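Local coordinates for protein dTDP-4-dehydrorhamnose 3,5-epimerase (Elizabethkingia anophelis NUHP1, PDB 6C46) that probably catalyses the epimerization at C3' and C5' of the dTDP-linked 4-keto-6-deoxy sugar on the pathway to dTDP-L-rhamnose, at residues Ser62-Leu66 with Ile167-Ile173; Val82-Glu86 with Glu110-Glu114; Ser153-Asp158 with Asp178-Phe184. All blocks are in the same frame, centred on the assembly; numbering follows the deposited sequence.

How the contacts relate
Contacts 1 and 3 are neighbours, their centres about 16 Å apart, and their segments interleave along the chain. They touch: Leu66 CD1 lies 3.7 Å from Phe156 CD2, and Met172 SD 3.8 Å from Phe156 CE2. Contact 2 stands apart. Its centre is about 17 Å from that of contact 1 and about 24 Å from that of contact 3, which lies on the opposite side of the chain's centre. Two contacts border the predicted active site: the side chain of Asp178 in contact 3 is about 3 Å from that of His70, the probable proton acceptor, while that of Val82 in contact 2 is about 4 Å from that of Tyr140, the probable proton donor.

Contact 1: residues Ser62-Leu66 with Ile167-Ile173; sequences SYGVL and IPEADMI
The Tyr63 ring meets the Asp171 carboxylate at its edge, where OD2 lies in the ring plane and the two planes stand 72° apart. Ile167 approaches the same ring obliquely through CG2, and its CB packs on the hydroxyl. The contact joins the type II beta turn Ser62-Val65, which links strands 55-62 and 66-72 of the cupin fold, to the loop around the 3-10 segment 169-171. Tyr63 OH donates a 2.6 Å hydrogen bond to Asp171 OD2, using the anti side of the carboxylate. Placing CG anti to the backbone N of Tyr63 (chi1 169°) extends the ring from the turn toward this acceptor.

Past the ring the backbones take over, with Val65 and Ile173 forming a single beta bridge. Ile173 N donates to Gly64 O at 2.8 Å; Leu66 N donates to Ile173 O over 3.0 Å in a nearly straight bond, 173° at the hydrogen. The loops also touch at Gly64, whose CA is 3.6 Å from Ile167 CD1 and makes a CA-H...O contact with Asp171 O.

Leu66 and Met172 run side by side, with CD1 of the leucine against SD of the methionine, and Trp165 and Phe156 extend this apolar cluster. Val65 packs on Arg31 of the second subunit, which places the turn at the dimer interface. A water donates to both Tyr63 O, at 3.1 Å, and Asp171 O, at 2.7 Å.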
ATOM      1  N   SER A  62     -19.871   0.105  -1.431  1.00 21.92           N
ATOM      2  CA  SER A  62     -20.715  -0.626  -2.362  0.51 23.77           C
ATOM      3  C   SER A  62     -20.997   0.206  -3.610  1.00 23.81           C
ATOM      4  O   SER A  62     -20.752   1.414  -3.646  1.00 21.29           O
ATOM      5  CB  SER A  62     -22.019  -1.033  -1.682  0.51 26.96           C
ATOM      6  OG  SER A  62     -21.737  -1.752  -0.502  0.51 29.56           O
ATOM      7  N   TYR A  63     -21.536  -0.472  -4.637  1.00 26.69           N
ATOM      8  CA  TYR A  63     -21.851   0.143  -5.926  1.00 28.60           C
ATOM      9  C   TYR A  63     -22.560   1.484  -5.762  1.00 26.25           C
ATOM     10  O   TYR A  63     -23.556   1.596  -5.045  1.00 23.09           O
ATOM     11  CB  TYR A  63     -22.741  -0.798  -6.768  1.00 23.65           C
ATOM     12  CG  TYR A  63     -23.287  -0.070  -7.969  1.00 24.10           C
ATOM     13  CD1 TYR A  63     -24.642   0.269  -8.064  1.00 30.98           C
ATOM     14  CD2 TYR A  63     -22.431   0.342  -8.980  1.00 23.59           C
ATOM     15  CE1 TYR A  63     -25.123   0.984  -9.165  1.00 33.81           C
ATOM     16  CE2 TYR A  63     -22.891   1.053 -10.072  1.00 26.30           C
ATOM     17  CZ  TYR A  63     -24.232   1.374 -10.165  1.00 29.17           C
ATOM     18  OH  TYR A  63     -24.655   2.077 -11.280  1.00 28.87           O
ATOM     19  N   GLY A  64     -22.054   2.501  -6.445  1.00 25.17           N
ATOM     20  CA  GLY A  64     -22.727   3.785  -6.496  1.00 26.49           C
ATOM     21  C   GLY A  64     -22.338   4.739  -5.393  1.00 25.13           C
ATOM     22  O   GLY A  64     -22.648   5.937  -5.480  1.00 20.94           O
ATOM     23  N   VAL A  65     -21.656   4.253  -4.362  1.00 20.01           N
ATOM     24  CA  VAL A  65     -21.122   5.160  -3.355  1.00 19.17           C
ATOM     25  C   VAL A  65     -20.153   6.115  -4.033  1.00 21.16           C
ATOM     26  O   VAL A  65     -19.221   5.692  -4.735  1.00 23.66           O
ATOM     27  CB  VAL A  65     -20.467   4.379  -2.215  1.00 18.81           C
ATOM     28  CG1 VAL A  65     -19.630   5.330  -1.350  1.00 19.89           C
ATOM     29  CG2 VAL A  65     -21.586   3.681  -1.362  1.00 20.16           C
ATOM     30  N   LEU A  66     -20.398   7.410  -3.861  1.00 18.25           N
ATOM     31  CA  LEU A  66     -19.595   8.471  -4.462  1.00 20.28           C
ATOM     32  C   LEU A  66     -19.114   9.376  -3.337  1.00 19.94           C
ATOM     33  O   LEU A  66     -19.930   9.882  -2.564  1.00 22.56           O
ATOM     34  CB  LEU A  66     -20.431   9.245  -5.485  1.00 19.72           C
ATOM     35  CG  LEU A  66     -19.732  10.194  -6.486  1.00 20.49           C
ATOM     36  CD1 LEU A  66     -20.668  10.486  -7.635  1.00 18.17           C
ATOM     37  CD2 LEU A  66     -19.269  11.488  -5.833  1.00 20.14           C
ATOM     38  N   ILE A 167     -21.994   6.775 -13.855  1.00 25.02           N
ATOM     39  CA  ILE A 167     -23.139   5.912 -13.561  1.00 23.43           C
ATOM     40  C   ILE A 167     -24.405   6.755 -13.536  1.00 28.81           C
ATOM     41  O   ILE A 167     -24.312   7.992 -13.491  1.00 34.85           O
ATOM     42  CB  ILE A 167     -22.927   5.153 -12.242  1.00 22.86           C
ATOM     43  CG1 ILE A 167     -23.013   6.121 -11.061  1.00 27.39           C
ATOM     44  CG2 ILE A 167     -21.564   4.386 -12.295  1.00 22.35           C
ATOM     45  CD1 ILE A 167     -23.009   5.446  -9.686  1.00 24.28           C
ATOM     46  N   PRO A 168     -25.592   6.146 -13.592  1.00 33.66           N
ATOM     47  CA  PRO A 168     -26.826   6.937 -13.537  1.00 37.18           C
ATOM     48  C   PRO A 168     -26.903   7.712 -12.235  1.00 36.32           C
ATOM     49  O   PRO A 168     -26.502   7.221 -11.176  1.00 29.90           O
ATOM     50  CB  PRO A 168     -27.933   5.880 -13.628  1.00 39.63           C
ATOM     51  CG  PRO A 168     -27.287   4.713 -14.291  1.00 39.10           C
ATOM     52  CD  PRO A 168     -25.871   4.714 -13.814  1.00 35.27           C
ATOM     53  N   GLU A 169     -27.414   8.941 -12.327  1.00 35.33           N
ATOM     54  CA  GLU A 169     -27.499   9.796 -11.145  1.00 38.72           C
ATOM     55  C   GLU A 169     -28.352   9.174 -10.049  1.00 34.49           C
ATOM     56  O   GLU A 169     -28.053   9.340  -8.862  1.00 33.08           O
ATOM     57  CB  GLU A 169     -28.033  11.177 -11.536  1.00 36.64           C
ATOM     58  CG  GLU A 169     -27.068  11.971 -12.399  1.00 47.38           C
ATOM     59  CD  GLU A 169     -27.619  13.325 -12.805  1.00 59.95           C
ATOM     60  OE1 GLU A 169     -28.808  13.602 -12.537  1.00 67.61           O
ATOM     61  OE2 GLU A 169     -26.854  14.113 -13.391  1.00 64.21           O
ATOM     62  N   ALA A 170     -29.415   8.453 -10.419  1.00 34.69           N
ATOM     63  CA  ALA A 170     -30.257   7.796  -9.424  1.00 34.15           C
ATOM     64  C   ALA A 170     -29.504   6.721  -8.646  1.00 38.49           C
ATOM     65  O   ALA A 170     -29.963   6.318  -7.566  1.00 35.03           O
ATOM     66  CB  ALA A 170     -31.486   7.185 -10.093  1.00 39.98           C
ATOM     67  N   ASP A 171     -28.391   6.212  -9.191  1.00 35.00           N
ATOM     68  CA  ASP A 171     -27.605   5.185  -8.510  1.00 27.14           C
ATOM     69  C   ASP A 171     -26.602   5.747  -7.509  1.00 31.03           C
ATOM     70  O   ASP A 171     -26.062   4.971  -6.711  1.00 25.38           O
ATOM     71  CB  ASP A 171     -26.814   4.334  -9.520  1.00 28.56           C
ATOM     72  CG  ASP A 171     -27.700   3.483 -10.399  1.00 36.70           C
ATOM     73  OD1 ASP A 171     -28.921   3.502 -10.189  1.00 34.27           O
ATOM     74  OD2 ASP A 171     -27.169   2.770 -11.276  1.00 37.98           O
ATOM     75  N   MET A 172     -26.335   7.053  -7.522  1.00 27.49           N
ATOM     76  CA  MET A 172     -25.270   7.605  -6.687  1.00 32.02           C
ATOM     77  C   MET A 172     -25.724   7.694  -5.235  1.00 31.87           C
ATOM     78  O   MET A 172     -26.858   8.087  -4.940  1.00 30.68           O
ATOM     79  CB  MET A 172     -24.847   8.981  -7.200  1.00 25.26           C
ATOM     80  CG  MET A 172     -24.311   8.959  -8.614  1.00 29.26           C
ATOM     81  SD  MET A 172     -24.176  10.629  -9.296  1.00 35.06           S
ATOM     82  CE  MET A 172     -23.645  10.289 -10.979  1.00 29.94           C
ATOM     83  N   ILE A 173     -24.832   7.311  -4.328  1.00 27.43           N
ATOM     84  CA  ILE A 173     -25.078   7.356  -2.893  1.00 32.61           C
ATOM     85  C   ILE A 173     -24.098   8.351  -2.281  1.00 32.93           C
ATOM     86  O   ILE A 173     -22.883   8.123  -2.311  1.00 24.06           O
ATOM     87  CB  ILE A 173     -24.920   5.966  -2.257  1.00 36.14           C
ATOM     88  CG1 ILE A 173     -25.898   4.975  -2.908  1.00 36.53           C
ATOM     89  CG2 ILE A 173     -25.087   6.050  -0.748  1.00 31.25           C
ATOM     90  CD1 ILE A 173     -25.659   3.526  -2.495  1.00 40.75           C
TER
HETATM   91  O   HOH W   1     -26.437   2.459  -5.936  1.00 29.23           O

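Contact 2: residues Val82-Glu86 with Glu110-Glu114; sequences VSCLE and ELSAE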
ATOM      1  N   VAL A  82      -3.462   7.009  -5.414  1.00 12.37           N
ATOM      2  CA  VAL A  82      -4.656   6.217  -5.177  1.00 12.31           C
ATOM      3  C   VAL A  82      -4.707   5.045  -6.142  1.00 17.46           C
ATOM      4  O   VAL A  82      -4.189   5.103  -7.263  1.00 17.74           O
ATOM      5  CB  VAL A  82      -5.930   7.096  -5.282  1.00 18.77           C
ATOM      6  CG1 VAL A  82      -5.843   8.284  -4.337  1.00 16.27           C
ATOM      7  CG2 VAL A  82      -6.097   7.639  -6.677  1.00 17.12           C
ATOM      8  N   SER A  83      -5.323   3.957  -5.686  1.00 15.77           N
ATOM      9  CA  SER A  83      -5.508   2.791  -6.538  1.00 20.94           C
ATOM     10  C   SER A  83      -6.663   1.980  -5.990  1.00 21.83           C
ATOM     11  O   SER A  83      -7.180   2.243  -4.905  1.00 15.64           O
ATOM     12  CB  SER A  83      -4.232   1.941  -6.632  1.00 18.91           C
ATOM     13  OG  SER A  83      -3.817   1.490  -5.338  1.00 19.97           O
ATOM     14  N   CYS A  84      -7.069   0.984  -6.764  1.00 17.05           N
ATOM     15  CA  CYS A  84      -8.194   0.142  -6.402  1.00 16.59           C
ATOM     16  C   CYS A  84      -7.672  -1.275  -6.223  1.00 19.23           C
ATOM     17  O   CYS A  84      -7.088  -1.838  -7.153  1.00 16.56           O
ATOM     18  CB  CYS A  84      -9.280   0.220  -7.477  1.00 14.60           C
ATOM     19  SG  CYS A  84     -10.639  -0.866  -7.173  1.00 20.36           S
ATOM     20  N   LEU A  85      -7.812  -1.815  -5.010  1.00 18.10           N
ATOM     21  CA  LEU A  85      -7.310  -3.145  -4.693  1.00 17.98           C
ATOM     22  C   LEU A  85      -8.303  -4.257  -4.993  1.00 18.44           C
ATOM     23  O   LEU A  85      -7.904  -5.428  -5.053  1.00 18.51           O
ATOM     24  CB  LEU A  85      -6.936  -3.234  -3.205  1.00 17.71           C
ATOM     25  CG  LEU A  85      -5.981  -2.133  -2.735  1.00 21.98           C
ATOM     26  CD1 LEU A  85      -5.608  -2.349  -1.258  1.00 21.92           C
ATOM     27  CD2 LEU A  85      -4.748  -2.099  -3.608  1.00 19.38           C
ATOM     28  N   GLU A  86      -9.588  -3.949  -5.093  1.00 18.05           N
ATOM     29  CA  GLU A  86     -10.598  -4.948  -5.440  0.61 21.82           C
ATOM     30  C   GLU A  86     -11.734  -4.213  -6.142  1.00 23.09           C
ATOM     31  O   GLU A  86     -12.126  -3.138  -5.689  1.00 20.95           O
ATOM     32  CB  GLU A  86     -11.117  -5.687  -4.191  0.61 23.88           C
ATOM     33  CG  GLU A  86     -12.116  -6.814  -4.486  0.61 22.12           C
ATOM     34  CD  GLU A  86     -12.803  -7.376  -3.235  0.61 35.85           C
ATOM     35  OE1 GLU A  86     -12.491  -6.928  -2.103  0.61 33.86           O
ATOM     36  OE2 GLU A  86     -13.669  -8.267  -3.392  0.61 39.39           O
ATOM     37  N   GLU A 110     -10.617   5.211 -14.822  1.00 21.19           N
ATOM     38  CA  GLU A 110     -10.967   3.996 -14.096  1.00 23.44           C
ATOM     39  C   GLU A 110      -9.726   3.409 -13.423  1.00 18.37           C
ATOM     40  O   GLU A 110      -8.683   3.227 -14.060  1.00 19.25           O
ATOM     41  CB  GLU A 110     -11.602   2.955 -15.035  1.00 21.83           C
ATOM     42  CG  GLU A 110     -11.903   1.629 -14.304  1.00 22.42           C
ATOM     43  CD  GLU A 110     -12.793   0.669 -15.083  1.00 27.63           C
ATOM     44  OE1 GLU A 110     -12.550  -0.556 -15.003  1.00 30.52           O
ATOM     45  OE2 GLU A 110     -13.734   1.125 -15.766  1.00 32.14           O
ATOM     46  N   LEU A 111      -9.838   3.122 -12.133  1.00 16.85           N
ATOM     47  CA  LEU A 111      -8.834   2.376 -11.386  1.00 18.32           C
ATOM     48  C   LEU A 111      -9.453   1.040 -11.001  1.00 22.84           C
ATOM     49  O   LEU A 111     -10.593   1.003 -10.525  1.00 17.39           O
ATOM     50  CB  LEU A 111      -8.402   3.152 -10.133  1.00 13.37           C
ATOM     51  CG  LEU A 111      -7.852   4.552 -10.416  1.00 17.29           C
ATOM     52  CD1 LEU A 111      -7.640   5.330  -9.118  1.00 19.66           C
ATOM     53  CD2 LEU A 111      -6.530   4.474 -11.185  1.00 16.36           C
ATOM     54  N   SER A 112      -8.723  -0.054 -11.203  1.00 18.14           N
ATOM     55  CA  SER A 112      -9.305  -1.356 -10.917  1.00 14.57           C
ATOM     56  C   SER A 112      -8.229  -2.311 -10.400  1.00 16.22           C
ATOM     57  O   SER A 112      -7.028  -2.105 -10.602  1.00 16.97           O
ATOM     58  CB  SER A 112      -9.985  -1.940 -12.174  1.00 22.08           C
ATOM     59  OG  SER A 112      -9.026  -2.342 -13.152  1.00 17.80           O
ATOM     60  N   ALA A 113      -8.677  -3.368  -9.729  1.00 19.43           N
ATOM     61  CA  ALA A 113      -7.736  -4.403  -9.324  1.00 16.41           C
ATOM     62  C   ALA A 113      -7.099  -5.017 -10.546  1.00 20.89           C
ATOM     63  O   ALA A 113      -5.904  -5.335 -10.547  1.00 22.10           O
ATOM     64  CB  ALA A 113      -8.447  -5.479  -8.505  1.00 23.32           C
ATOM     65  N   GLU A 114      -7.884  -5.151 -11.613  1.00 20.56           N
ATOM     66  CA  GLU A 114      -7.373  -5.734 -12.840  1.00 23.84           C
ATOM     67  C   GLU A 114      -6.334  -4.836 -13.489  1.00 21.16           C
ATOM     68  O   GLU A 114      -5.288  -5.328 -13.928  1.00 20.96           O
ATOM     69  CB  GLU A 114      -8.523  -6.014 -13.809  1.00 32.42           C
ATOM     70  CG  GLU A 114      -8.079  -6.664 -15.103  1.00 53.69           C
ATOM     71  CD  GLU A 114      -9.244  -7.141 -15.958  1.00 73.57           C
ATOM     72  OE1 GLU A 114     -10.331  -6.521 -15.903  1.00 73.96           O
ATOM     73  OE2 GLU A 114      -9.068  -8.145 -16.686  1.00 82.90           O
TER
HETATM   74  O   HOH W   2      -5.952   0.348  -9.438  1.00 18.09           O
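Leu111 and Cys84 lose the most surface here, and each directs its CB toward the opposing segment. Their CB atoms are 4.1 Å apart, and Cys84 CB also sits 3.4 Å from Leu111 O, against the peptide that follows the leucine. Because SG is anti to the backbone N (chi1 176°), the sulfur continues along that peptide toward Ser112 CA instead of turning to the leucine side chain. The leucine reaches further back along strand 82-84: its CD1 packs on Val82 CG2 at 3.7 Å, the two side chains crossing at about a right angle.

These residues come from the two facing sheets of the cupin beta-sandwich, Val82-Cys84 from strand 80-86 and Leu111 from strand 106-112. The short strand axes approach to 5.3 Å with an angle of 60° between their directions, and no direct hydrogen bond joins the segments. Phe119, which touches both Val82 and Leu111, adds to the apolar layer, and Val82 also touches Tyr140, the predicted proton donor.

Beyond Cys84 the chain turns a corner at Leu85, where Leu85 and Glu86 both face Val137 in a classic beta bulge. Ala113, third in buried surface, fits against this corner: its CB is 3.5 Å from Leu85 O and 3.8 Å from Glu86 CA. A water links the backbones nearby, accepting from Cys84 N at 3.0 Å and lying within donating distance of Ser112 O, while Ser112 OG is hydrogen-bonded to Asn115 N.

Contact 3: residues Ser153-Asp158 with Asp178-Phe184; sequences SVKFND and DQNAPAF
Lys155 and Asp158, the first and last residues of a type I beta turn, carry the direct hydrogen bonds to the chain leaving helix 176-179. Lys155 N donates to Pro182 O at 2.9 Å. Phe184 N binds Asp158 OD1 at 2.7 Å, reaching it from 56° out of the carboxylate plane, while OD2 of the same group accepts from Leu161 N. The lysine chain, bent at chi2 (59°) and chi4, curls along the backbone of 178-181 and ends in a weak bond from NZ to Gln179 O.

Two waters bridge the backbones, one from Ser153 O to Ala183 O and the other from Phe156 N to Asp178 O. The contact thus ties the loop after strand 151-153, at the edge of a cupin sheet, to the C-terminal segment. Asp178 OD1 is hydrogen-bonded to His70 NE2, so this segment also supplies a partner to the predicted proton acceptor.

The apolar contact is that of Val154 CG1 with Phe184 CB, 3.8 Å apart, the two side chains pointing the same way. Ser153 OG, whose hydrogen bond goes to Asn188 ND2, makes a van der Waals contact of 3.3 Å with Pro182 CD.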
ATOM      1  N   SER A 153     -13.783  21.464   0.305  1.00 18.69           N
ATOM      2  CA  SER A 153     -14.622  20.582  -0.500  1.00 23.58           C
ATOM      3  C   SER A 153     -15.188  21.347  -1.683  1.00 26.60           C
ATOM      4  O   SER A 153     -15.292  22.574  -1.660  1.00 23.02           O
ATOM      5  CB  SER A 153     -15.776  19.988   0.314  1.00 21.70           C
ATOM      6  OG  SER A 153     -16.628  21.022   0.755  1.00 22.01           O
ATOM      7  N   VAL A 154     -15.551  20.596  -2.719  1.00 19.60           N
ATOM      8  CA  VAL A 154     -16.242  21.133  -3.889  1.00 20.38           C
ATOM      9  C   VAL A 154     -17.388  20.185  -4.206  1.00 19.19           C
ATOM     10  O   VAL A 154     -17.190  18.967  -4.247  1.00 21.52           O
ATOM     11  CB  VAL A 154     -15.295  21.261  -5.105  1.00 24.99           C
ATOM     12  CG1 VAL A 154     -16.061  21.756  -6.324  1.00 24.28           C
ATOM     13  CG2 VAL A 154     -14.146  22.195  -4.786  1.00 20.93           C
ATOM     14  N   LYS A 155     -18.590  20.734  -4.392  1.00 19.65           N
ATOM     15  CA  LYS A 155     -19.747  19.917  -4.755  1.00 18.20           C
ATOM     16  C   LYS A 155     -19.449  19.040  -5.979  1.00 23.01           C
ATOM     17  O   LYS A 155     -19.041  19.540  -7.030  1.00 17.99           O
ATOM     18  CB  LYS A 155     -20.936  20.847  -5.034  1.00 20.20           C
ATOM     19  CG  LYS A 155     -22.266  20.133  -5.318  1.00 30.55           C
ATOM     20  CD  LYS A 155     -22.664  19.268  -4.137  1.00 30.42           C
ATOM     21  CE  LYS A 155     -24.069  18.695  -4.294  1.00 31.74           C
ATOM     22  NZ  LYS A 155     -25.128  19.719  -4.289  1.00 35.17           N
ATOM     23  N   PHE A 156     -19.657  17.726  -5.839  1.00 20.55           N
ATOM     24  CA  PHE A 156     -19.210  16.780  -6.867  1.00 23.03           C
ATOM     25  C   PHE A 156     -19.856  17.053  -8.228  1.00 21.86           C
ATOM     26  O   PHE A 156     -19.206  16.887  -9.272  1.00 23.38           O
ATOM     27  CB  PHE A 156     -19.511  15.343  -6.421  1.00 18.64           C
ATOM     28  CG  PHE A 156     -20.969  14.971  -6.521  1.00 21.12           C
ATOM     29  CD1 PHE A 156     -21.901  15.465  -5.603  1.00 22.78           C
ATOM     30  CD2 PHE A 156     -21.414  14.115  -7.532  1.00 21.26           C
ATOM     31  CE1 PHE A 156     -23.263  15.130  -5.712  1.00 26.63           C
ATOM     32  CE2 PHE A 156     -22.772  13.767  -7.644  1.00 22.92           C
ATOM     33  CZ  PHE A 156     -23.702  14.279  -6.726  1.00 22.79           C
ATOM     34  N   ASN A 157     -21.115  17.493  -8.247  1.00 19.15           N
ATOM     35  CA  ASN A 157     -21.832  17.726  -9.504  1.00 20.15           C
ATOM     36  C   ASN A 157     -21.963  19.211  -9.808  1.00 20.72           C
ATOM     37  O   ASN A 157     -22.914  19.645 -10.468  1.00 22.75           O
ATOM     38  CB  ASN A 157     -23.195  17.032  -9.487  1.00 21.38           C
ATOM     39  CG  ASN A 157     -24.096  17.531  -8.375  1.00 31.46           C
ATOM     40  OD1 ASN A 157     -23.734  18.428  -7.615  1.00 26.27           O
ATOM     41  ND2 ASN A 157     -25.264  16.916  -8.243  1.00 25.55           N
ATOM     42  N   ASP A 158     -21.009  19.999  -9.320  1.00 22.32           N
ATOM     43  CA  ASP A 158     -20.938  21.416  -9.647  1.00 24.06           C
ATOM     44  C   ASP A 158     -21.089  21.622 -11.152  1.00 24.80           C
ATOM     45  O   ASP A 158     -20.433  20.947 -11.947  1.00 25.32           O
ATOM     46  CB  ASP A 158     -19.587  21.948  -9.166  1.00 25.38           C
ATOM     47  CG  ASP A 158     -19.400  23.414  -9.462  1.00 35.23           C
ATOM     48  OD1 ASP A 158     -19.723  24.249  -8.583  1.00 27.45           O
ATOM     49  OD2 ASP A 158     -18.929  23.717 -10.580  1.00 28.37           O
ATOM     50  N   ASP A 178     -21.358  15.496   1.648  1.00 26.97           N
ATOM     51  CA  ASP A 178     -21.051  15.656   0.229  1.00 24.98           C
ATOM     52  C   ASP A 178     -22.247  16.189  -0.548  1.00 25.72           C
ATOM     53  O   ASP A 178     -22.063  16.913  -1.538  1.00 25.16           O
ATOM     54  CB  ASP A 178     -20.527  14.340  -0.346  1.00 23.48           C
ATOM     55  CG  ASP A 178     -19.126  13.996   0.186  1.00 33.51           C
ATOM     56  OD1 ASP A 178     -18.488  14.896   0.796  1.00 28.69           O
ATOM     57  OD2 ASP A 178     -18.666  12.841   0.012  1.00 29.84           O
ATOM     58  N   GLN A 179     -23.475  15.885  -0.102  1.00 21.92           N
ATOM     59  CA  GLN A 179     -24.665  16.481  -0.716  1.00 24.98           C
ATOM     60  C   GLN A 179     -24.710  17.994  -0.527  1.00 28.12           C
ATOM     61  O   GLN A 179     -25.352  18.694  -1.313  1.00 34.40           O
ATOM     62  CB  GLN A 179     -25.953  15.895  -0.116  1.00 32.43           C
ATOM     63  CG  GLN A 179     -26.147  14.406  -0.330  1.00 49.07           C
ATOM     64  CD  GLN A 179     -27.479  13.898   0.205  1.00 57.33           C
ATOM     65  OE1 GLN A 179     -28.373  14.683   0.537  1.00 61.53           O
ATOM     66  NE2 GLN A 179     -27.566  12.582   0.409  1.00 48.69           N
ATOM     67  N   ASN A 180     -24.054  18.520   0.498  1.00 31.40           N
ATOM     68  CA  ASN A 180     -24.162  19.934   0.823  1.00 29.88           C
ATOM     69  C   ASN A 180     -22.853  20.686   0.639  1.00 32.03           C
ATOM     70  O   ASN A 180     -22.732  21.815   1.130  1.00 32.75           O
ATOM     71  CB  ASN A 180     -24.673  20.093   2.256  1.00 37.13           C
ATOM     72  CG  ASN A 180     -26.088  19.557   2.434  1.00 37.52           C
ATOM     73  OD1 ASN A 180     -27.050  20.123   1.921  1.00 42.58           O
ATOM     74  ND2 ASN A 180     -26.207  18.431   3.114  1.00 45.56           N
ATOM     75  N   ALA A 181     -21.865  20.085  -0.031  1.00 27.35           N
ATOM     76  CA  ALA A 181     -20.587  20.754  -0.223  1.00 20.98           C
ATOM     77  C   ALA A 181     -20.772  22.029  -1.043  1.00 27.68           C
ATOM     78  O   ALA A 181     -21.598  22.065  -1.965  1.00 26.19           O
ATOM     79  CB  ALA A 181     -19.578  19.821  -0.913  1.00 18.26           C
ATOM     80  N   PRO A 182     -20.007  23.078  -0.759  1.00 23.50           N
ATOM     81  CA  PRO A 182     -20.163  24.339  -1.493  1.00 25.61           C
ATOM     82  C   PRO A 182     -19.732  24.222  -2.953  1.00 20.01           C
ATOM     83  O   PRO A 182     -18.872  23.422  -3.324  1.00 21.89           O
ATOM     84  CB  PRO A 182     -19.253  25.316  -0.734  1.00 26.28           C
ATOM     85  CG  PRO A 182     -18.943  24.645   0.582  1.00 28.22           C
ATOM     86  CD  PRO A 182     -19.030  23.174   0.339  1.00 21.80           C
ATOM     87  N   ALA A 183     -20.316  25.091  -3.780  1.00 20.91           N
ATOM     88  CA  ALA A 183     -19.999  25.118  -5.206  1.00 20.66           C
ATOM     89  C   ALA A 183     -18.532  25.478  -5.439  1.00 26.20           C
ATOM     90  O   ALA A 183     -17.857  26.077  -4.590  1.00 21.67           O
ATOM     91  CB  ALA A 183     -20.904  26.138  -5.931  1.00 22.04           C
ATOM     92  N   PHE A 184     -18.039  25.103  -6.624  1.00 23.41           N
ATOM     93  CA  PHE A 184     -16.675  25.451  -7.025  1.00 24.14           C
ATOM     94  C   PHE A 184     -16.439  26.956  -6.941  1.00 22.82           C
ATOM     95  O   PHE A 184     -15.405  27.404  -6.436  1.00 22.54           O
ATOM     96  CB  PHE A 184     -16.427  24.902  -8.444  1.00 23.72           C
ATOM     97  CG  PHE A 184     -15.236  25.488  -9.158  1.00 19.90           C
ATOM     98  CD1 PHE A 184     -13.946  25.160  -8.809  1.00 23.23           C
ATOM     99  CD2 PHE A 184     -15.433  26.377 -10.212  1.00 27.68           C
ATOM    100  CE1 PHE A 184     -12.847  25.714  -9.513  1.00 24.55           C
ATOM    101  CE2 PHE A 184     -14.365  26.925 -10.909  1.00 30.90           C
ATOM    102  CZ  PHE A 184     -13.071  26.595 -10.561  1.00 23.15           C
TER
HETATM  103  O   HOH W   3     -15.653  25.081  -3.084  1.00 20.55           O
HETATM  104  O   HOH W   4     -19.784  16.943  -3.042  1.00 20.66           O